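Methyl-coenzyme M reductase gamma subunit (Methermicoccus shengliensis DSM 18856, PDB 7NKG) forms part of methyl-coenzyme M reductase, the nickel enzyme of methane metabolism, and helps line the pocket of its cofactor, factor 430. Local coordinates at residues S91-P96 and C161-D166; G150-T155 and M169-D174. All coordinates share one frame; numbering follows the deposited sequence.

Contact 1 (S91-P96 and C161-D166)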
loop_
_atom_site.group_PDB
_atom_site.type_symbol
_atom_site.label_atom_id
_atom_site.label_comp_id
_atom_site.label_asym_id
_atom_site.label_seq_id
_atom_site.Cartn_x
_atom_site.Cartn_y
_atom_site.Cartn_z
ATOM N N SER C 91 -15.249 -21.139 36.226
ATOM C CA SER C 91 -16.488 -20.382 36.328
ATOM C C SER C 91 -16.307 -19.067 37.060
ATOM O O SER C 91 -15.584 -18.991 38.055
ATOM C CB SER C 91 -17.565 -21.187 37.049
ATOM O OG SER C 91 -18.812 -20.510 37.028
ATOM N N MET C 92 -17.010 -18.039 36.604
ATOM C CA MET C 92 -17.054 -16.775 37.328
ATOM C C MET C 92 -17.963 -16.864 38.588
ATOM O O MET C 92 -17.943 -15.939 39.403
ATOM C CB MET C 92 -17.493 -15.656 36.386
ATOM C CG MET C 92 -16.389 -15.307 35.397
ATOM S SD MET C 92 -16.810 -14.041 34.221
ATOM C CE MET C 92 -16.969 -12.616 35.287
ATOM N N TYR C 93 -18.686 -17.997 38.784
ATOM C CA TYR C 93 -19.508 -18.223 39.962
ATOM C C TYR C 93 -18.649 -18.832 41.059
ATOM O O TYR C 93 -18.852 -19.958 41.498
ATOM C CB TYR C 93 -20.734 -19.072 39.600
ATOM C CG TYR C 93 -21.643 -18.255 38.713
ATOM C CD1 TYR C 93 -22.319 -17.149 39.216
ATOM C CD2 TYR C 93 -21.637 -18.431 37.337
ATOM C CE1 TYR C 93 -22.991 -16.271 38.381
ATOM C CE2 TYR C 93 -22.346 -17.585 36.494
ATOM C CZ TYR C 93 -23.033 -16.510 37.025
ATOM O OH TYR C 93 -23.710 -15.640 36.215
ATOM N N ASN C 94 -17.667 -18.044 41.472
ATOM C CA ASN C 94 -16.763 -18.357 42.576
ATOM C C ASN C 94 -15.974 -19.628 42.405
ATOM O O ASN C 94 -15.563 -20.235 43.411
ATOM C CB ASN C 94 -17.509 -18.368 43.898
ATOM C CG ASN C 94 -18.172 -17.064 44.196
ATOM O OD1 ASN C 94 -17.674 -16.003 43.796
ATOM N ND2 ASN C 94 -19.284 -17.102 44.915
ATOM N N ALA C 95 -15.541 -19.965 41.149
ATOM C CA ALA C 95 -14.529 -21.040 41.003
ATOM C C ALA C 95 -13.278 -20.537 41.780
ATOM O O ALA C 95 -13.046 -19.311 41.786
ATOM C CB ALA C 95 -14.129 -21.249 39.567
ATOM N N PRO C 96 -12.597 -21.377 42.569
ATOM C CA PRO C 96 -11.459 -20.860 43.350
ATOM C C PRO C 96 -10.452 -20.069 42.507
ATOM O O PRO C 96 -9.972 -19.000 42.911
ATOM C CB PRO C 96 -10.833 -22.107 43.953
ATOM C CG PRO C 96 -11.919 -23.095 43.970
ATOM C CD PRO C 96 -12.777 -22.827 42.772
ATOM N N CYS C 161 -21.050 -18.397 31.539
ATOM C CA CYS C 161 -22.398 -18.916 31.367
ATOM C C CYS C 161 -23.023 -19.191 32.710
ATOM O O CYS C 161 -22.329 -19.537 33.682
ATOM C CB CYS C 161 -22.366 -20.189 30.527
ATOM S SG CYS C 161 -21.886 -19.925 28.808
ATOM N N ARG C 162 -24.358 -19.182 32.744
ATOM C CA ARG C 162 -25.089 -19.589 33.946
ATOM C C ARG C 162 -24.771 -21.065 34.231
ATOM O O ARG C 162 -24.578 -21.841 33.292
ATOM C CB ARG C 162 -26.599 -19.424 33.724
ATOM C CG ARG C 162 -27.041 -17.981 33.735
ATOM C CD ARG C 162 -28.467 -17.832 33.261
ATOM N NE ARG C 162 -28.618 -18.167 31.845
ATOM C CZ ARG C 162 -29.781 -18.214 31.196
ATOM N NH1 ARG C 162 -30.918 -17.949 31.831
ATOM N NH2 ARG C 162 -29.817 -18.545 29.909
ATOM N N LEU C 163 -24.634 -21.430 35.508
ATOM C CA LEU C 163 -24.354 -22.819 35.852
ATOM C C LEU C 163 -25.535 -23.706 35.471
ATOM O O LEU C 163 -26.664 -23.238 35.363
ATOM C CB LEU C 163 -24.105 -22.961 37.350
ATOM C CG LEU C 163 -22.915 -22.189 37.921
ATOM C CD1 LEU C 163 -22.925 -22.261 39.419
ATOM C CD2 LEU C 163 -21.593 -22.736 37.422
ATOM N N GLN C 164 -25.276 -24.999 35.276
ATOM C CA GLN C 164 -26.354 -25.959 35.048
ATOM C C GLN C 164 -27.158 -26.094 36.349
ATOM O O GLN C 164 -26.678 -25.691 37.423
ATOM C CB GLN C 164 -25.758 -27.310 34.667
ATOM C CG GLN C 164 -25.013 -27.257 33.341
ATOM C CD GLN C 164 -24.359 -28.559 32.978
ATOM O OE1 GLN C 164 -24.219 -29.490 33.795
ATOM N NE2 GLN C 164 -23.925 -28.643 31.743
ATOM N N GLU C 165 -28.359 -26.696 36.283
ATOM C CA GLU C 165 -29.168 -26.884 37.490
ATOM C C GLU C 165 -28.412 -27.695 38.573
ATOM O O GLU C 165 -28.652 -27.491 39.759
ATOM C CB GLU C 165 -30.499 -27.559 37.141
ATOM C CG GLU C 165 -31.417 -26.656 36.341
ATOM C CD GLU C 165 -32.805 -27.216 36.117
ATOM O OE1 GLU C 165 -32.917 -28.428 35.818
ATOM O OE2 GLU C 165 -33.778 -26.441 36.245
ATOM N N ASP C 166 -27.475 -28.578 38.161
ATOM C CA ASP C 166 -26.682 -29.368 39.117
ATOM C C ASP C 166 -25.430 -28.627 39.667
ATOM O O ASP C 166 -24.684 -29.210 40.455
ATOM C CB ASP C 166 -26.305 -30.732 38.516
ATOM C CG ASP C 166 -25.406 -30.681 37.296
ATOM O OD1 ASP C 166 -24.993 -29.565 36.906
ATOM O OD2 ASP C 166 -25.136 -31.758 36.712
HETATM O O HOH W 1 -20.114 -20.761 34.681
#
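Tyr93 and Leu163 face each other across two backbones set well apart, their CA atoms 7.8 Å from one another, with Ser91 and Cys161 paired two residues earlier on each side. The first backbone is folded on itself by an ST turn, in which Ser91 OG accepts from Tyr93 N (3.1 Å, nearly straight at 164°), while Tyr93 sits at the centre of an inverse gamma turn. Ser91 OG lies anti to its own backbone N (chi1 -174°), which brings it beside the carbonyl carbon and within range of the N-H two residues on. The same oxygen is 2.7 Å from a water that donates to Cys161 O, so one water links the two segments. On the other side of the contact, Leu163 and Gln164 join a parallel ladder with a strand of another protein chain, and an acidic side chain of that chain pairs with Arg162 in a salt bridge. Leu163 and Tyr93 slide past each other in opposite directions: Leu163 CD1 rests 3.9 Å from Tyr93 CB, and Leu163 CD2 lies 3.6 Å from Ser91 OG. An alanine in place of Ser91 would probably leave the Tyr93 N-H without its side-chain acceptor and break the water link to Cys161 O. The bridging water lies in the plane of the tyrosine ring at its edge, and there, too, Tyr93 CE2 comes within 3.4 Å of Cys161 O.

Contact 2 (G150-T155 and M169-D174). With F43 (factor 430), chain V.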
loop_
_atom_site.group_PDB
_atom_site.type_symbol
_atom_site.label_atom_id
_atom_site.label_comp_id
_atom_site.label_asym_id
_atom_site.label_seq_id
_atom_site.Cartn_x
_atom_site.Cartn_y
_atom_site.Cartn_z
ATOM N N GLY C 150 -12.894 -26.821 34.608
ATOM C CA GLY C 150 -12.706 -27.957 33.722
ATOM C C GLY C 150 -11.485 -27.786 32.850
ATOM O O GLY C 150 -11.181 -26.663 32.429
ATOM N N LEU C 151 -10.761 -28.884 32.618
ATOM C CA LEU C 151 -9.608 -28.878 31.719
ATOM C C LEU C 151 -10.190 -28.888 30.319
ATOM O O LEU C 151 -10.966 -29.790 29.984
ATOM C CB LEU C 151 -8.752 -30.126 31.910
ATOM C CG LEU C 151 -7.812 -30.117 33.099
ATOM C CD1 LEU C 151 -7.417 -31.513 33.442
ATOM C CD2 LEU C 151 -6.572 -29.285 32.818
ATOM N N ARG C 152 -9.859 -27.877 29.532
ATOM C CA ARG C 152 -10.382 -27.720 28.175
ATOM C C ARG C 152 -9.325 -27.138 27.281
ATOM O O ARG C 152 -9.061 -25.947 27.373
ATOM C CB ARG C 152 -11.599 -26.781 28.181
ATOM C CG ARG C 152 -12.676 -27.181 29.179
ATOM C CD ARG C 152 -13.854 -26.246 29.186
ATOM N NE ARG C 152 -14.825 -26.683 30.181
ATOM C CZ ARG C 152 -16.007 -26.121 30.390
ATOM N NH1 ARG C 152 -16.396 -25.074 29.658
ATOM N NH2 ARG C 152 -16.829 -26.614 31.310
ATOM N N GLY C 153 -8.741 -27.953 26.422
ATOM C CA GLY C 153 -7.769 -27.487 25.440
ATOM C C GLY C 153 -8.432 -26.908 24.190
ATOM O O GLY C 153 -7.744 -26.367 23.323
ATOM N N ALA C 154 -9.759 -27.045 24.060
ATOM C CA ALA C 154 -10.516 -26.534 22.910
ATOM C C ALA C 154 -12.018 -26.476 23.279
ATOM O O ALA C 154 -12.480 -27.264 24.113
ATOM C CB ALA C 154 -10.313 -27.432 21.702
ATOM N N THR C 155 -12.789 -25.580 22.640
ATOM C CA THR C 155 -14.230 -25.407 22.897
ATOM C C THR C 155 -14.434 -25.095 24.396
ATOM O O THR C 155 -15.058 -25.844 25.135
ATOM C CB THR C 155 -15.024 -26.627 22.404
ATOM O OG1 THR C 155 -14.574 -26.990 21.100
ATOM C CG2 THR C 155 -16.514 -26.367 22.410
ATOM N N MET C 169 -20.358 -26.291 35.698
ATOM C CA MET C 169 -20.187 -25.334 34.619
ATOM C C MET C 169 -20.356 -26.049 33.270
ATOM O O MET C 169 -19.700 -27.056 33.011
ATOM C CB MET C 169 -18.820 -24.657 34.708
ATOM C CG MET C 169 -18.490 -23.796 33.488
ATOM S SD MET C 169 -16.926 -22.918 33.593
ATOM C CE MET C 169 -15.750 -24.315 33.748
ATOM N N PHE C 170 -21.205 -25.498 32.407
ATOM C CA PHE C 170 -21.471 -26.026 31.064
ATOM C C PHE C 170 -20.206 -26.340 30.276
ATOM O O PHE C 170 -19.270 -25.547 30.274
ATOM C CB PHE C 170 -22.299 -24.998 30.267
ATOM C CG PHE C 170 -22.342 -25.181 28.761
ATOM C CD1 PHE C 170 -23.167 -26.135 28.183
ATOM C CD2 PHE C 170 -21.539 -24.415 27.928
ATOM C CE1 PHE C 170 -23.233 -26.277 26.797
ATOM C CE2 PHE C 170 -21.591 -24.573 26.547
ATOM C CZ PHE C 170 -22.439 -25.500 25.989
ATOM N N ASP C 171 -20.216 -27.469 29.556
ATOM C CA ASP C 171 -19.125 -27.855 28.666
ATOM C C ASP C 171 -19.800 -28.328 27.379
ATOM O O ASP C 171 -20.515 -29.334 27.406
ATOM C CB ASP C 171 -18.287 -28.993 29.280
ATOM C CG ASP C 171 -17.110 -29.433 28.417
ATOM O OD1 ASP C 171 -17.009 -28.958 27.249
ATOM O OD2 ASP C 171 -16.319 -30.296 28.886
ATOM N N MET C 172 -19.586 -27.626 26.248
ATOM C CA MET C 172 -20.194 -28.047 24.975
ATOM C C MET C 172 -19.790 -29.482 24.603
ATOM O O MET C 172 -20.609 -30.204 24.025
ATOM C CB MET C 172 -19.766 -27.108 23.852
ATOM C CG MET C 172 -20.474 -27.356 22.532
ATOM S SD MET C 172 -19.748 -26.366 21.229
ATOM C CE MET C 172 -20.994 -26.511 19.963
ATOM N N LEU C 173 -18.548 -29.903 24.942
ATOM C CA LEU C 173 -18.059 -31.248 24.617
ATOM C C LEU C 173 -18.278 -32.290 25.718
ATOM O O LEU C 173 -17.873 -33.434 25.535
ATOM C CB LEU C 173 -16.580 -31.197 24.222
ATOM C CG LEU C 173 -16.224 -30.213 23.110
ATOM C CD1 LEU C 173 -14.755 -30.297 22.797
ATOM C CD2 LEU C 173 -17.038 -30.455 21.819
ATOM N N ASP C 174 -18.928 -31.918 26.834
ATOM C CA ASP C 174 -19.279 -32.850 27.895
ATOM C C ASP C 174 -18.097 -33.751 28.335
ATOM O O ASP C 174 -18.223 -34.969 28.330
ATOM C CB ASP C 174 -20.483 -33.692 27.407
ATOM C CG ASP C 174 -21.115 -34.590 28.449
ATOM O OD1 ASP C 174 -20.979 -34.288 29.652
ATOM O OD2 ASP C 174 -21.722 -35.610 28.063
HETATM NI NI F43 V . -11.970 -16.489 19.454
HETATM N NA F43 V . -11.945 -16.786 17.398
HETATM C CHA F43 V . -13.302 -14.833 16.997
HETATM C C1A F43 V . -12.664 -16.134 16.589
HETATM C C2A F43 V . -12.859 -16.823 15.246
HETATM C C3A F43 V . -12.326 -18.235 15.563
HETATM C C4A F43 V . -11.274 -17.872 16.647
HETATM C C5A F43 V . -11.952 -16.188 14.165
HETATM C C6A F43 V . -12.125 -16.835 12.792
HETATM O O7A F43 V . -13.087 -16.584 12.067
HETATM N N8A F43 V . -11.188 -17.605 12.398
HETATM C C9A F43 V . -14.327 -16.715 14.813
HETATM C CAA F43 V . -13.387 -19.265 16.045
HETATM C CBA F43 V . -14.220 -19.829 14.893
HETATM C CCA F43 V . -14.554 -21.278 15.077
HETATM O ODA F43 V . -15.151 -21.651 16.121
HETATM O OEA F43 V . -14.241 -22.057 14.137
HETATM N NB F43 V . -10.424 -17.853 19.624
HETATM C CHB F43 V . -10.822 -19.016 17.550
HETATM C C1B F43 V . -9.732 -18.536 18.508
HETATM C C2B F43 V . -8.916 -19.684 19.184
HETATM C C3B F43 V . -9.509 -19.795 20.593
HETATM C C4B F43 V . -10.166 -18.450 20.735
HETATM N N5B F43 V . -8.680 -17.788 17.819
HETATM C C6B F43 V . -7.452 -18.158 18.151
HETATM O O7B F43 V . -6.407 -17.767 17.631
HETATM C C8B F43 V . -7.488 -19.130 19.287
HETATM C C9B F43 V . -8.797 -21.010 18.393
HETATM C CAB F43 V . -10.570 -20.913 20.718
HETATM C CBB F43 V . -11.248 -20.996 22.085
HETATM C CCB F43 V . -11.894 -22.353 22.237
HETATM O ODB F43 V . -13.124 -22.445 22.473
HETATM O OEB F43 V . -11.172 -23.382 22.160
HETATM N NC F43 V . -12.249 -16.388 21.493
HETATM C CHC F43 V . -10.546 -17.966 22.080
HETATM C C1C F43 V . -11.512 -17.079 22.379
HETATM C C2C F43 V . -11.817 -16.741 23.805
HETATM C C3C F43 V . -13.170 -16.041 23.637
HETATM C C4C F43 V . -13.214 -15.693 22.162
HETATM C C5C F43 V . -10.745 -15.750 24.269
HETATM C C6C F43 V . -10.952 -15.496 25.761
HETATM O O7C F43 V . -11.029 -16.471 26.528
HETATM O O8C F43 V . -11.027 -14.320 26.196
HETATM C C8C F43 V . -14.349 -16.972 23.969
HETATM C C9C F43 V . -14.422 -17.310 25.464
HETATM C CAC F43 V . -15.750 -17.940 25.875
HETATM O OBC F43 V . -15.963 -18.091 27.103
HETATM O OCC F43 V . -16.593 -18.289 25.008
HETATM N ND F43 V . -13.699 -15.397 19.302
HETATM C CHD F43 V . -14.136 -14.849 21.612
HETATM C C5D F43 V . -16.194 -13.085 20.484
HETATM C C6D F43 V . -16.248 -13.306 21.990
HETATM C C7D F43 V . -14.939 -13.896 22.455
HETATM O O8D F43 V . -14.616 -13.591 23.582
HETATM C C9D F43 V . -16.578 -14.319 17.335
HETATM C CAD F43 V . -17.516 -13.120 17.323
HETATM O OBD F43 V . -18.741 -13.295 17.059
HETATM O OCD F43 V . -17.105 -11.957 17.592
HETATM C C1D F43 V . -14.425 -14.873 20.290
HETATM C C2D F43 V . -15.741 -14.357 19.756
HETATM C C3D F43 V . -15.405 -14.152 18.284
HETATM C C4D F43 V . -14.365 -15.233 18.011
HETATM O O HOH W 2 -15.221 -29.284 31.244
HETATM O O HOH W 3 -17.654 -25.539 26.187
#
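The factor 430 pocket takes in Ala154 and Thr155, and Thr155 packs against Met172 and Leu173 in a type I beta turn that runs from Asp171 to Asp174. Thr155 N donates to carboxylate oxygen OEB of the cofactor (2.8 Å), while the threonine side chain packs on the turn, its OG1 hydrogen-bonded to the backbone of another protein chain. Thr155 CG2, anti to the backbone N, meets Met172 SD at 3.4 Å, and CB lies against Leu173 CD1. A water accepts from Met172 N and donates to Thr155 O, tying the turn to the pocket loop. Asp171 OD1 accepts from Leu173 N in an Asx turn and also forms a salt bridge with Arg175.

Farther from the cofactor, Arg152 reaches out on an extended chain and grips Phe170 O end-on with NH1 (3.0 Å) and NH2 (2.9 Å). NH1 lies in the plane of that carbonyl and NH2 above it; NH1 also donates to Val156 O. The guanidinium is sandwiched, with Met169 CE over one face and Asp171 CB over the opposite one. Its plane stacks at 21° to the Asp171 carboxylate, and a water accepts from Arg152 NE and donates to Asp171 OD2, 2.8 Å from each.

In the fold
From the N terminus, strand 83-90 runs into loop 91-96, which leads on to helix 99-109. Strand 149-151, antiparallel to strand 83-90 at one edge of the four-stranded sheet, then opens 150-155. The chain passes pocket residues Val156, His157 and His159 to reach 161-166, and 169-174 follows, ahead of the three-stranded sheet. The segments alternate, so the contacts cross: contact 1 closes a long loop of 64 residues, contact 2 a short one of 13. They also touch, Ser91 N lying 3.6 Å from Met169 SD. Together they join the four-stranded sheet, the cofactor loop and the interface strand 163-164.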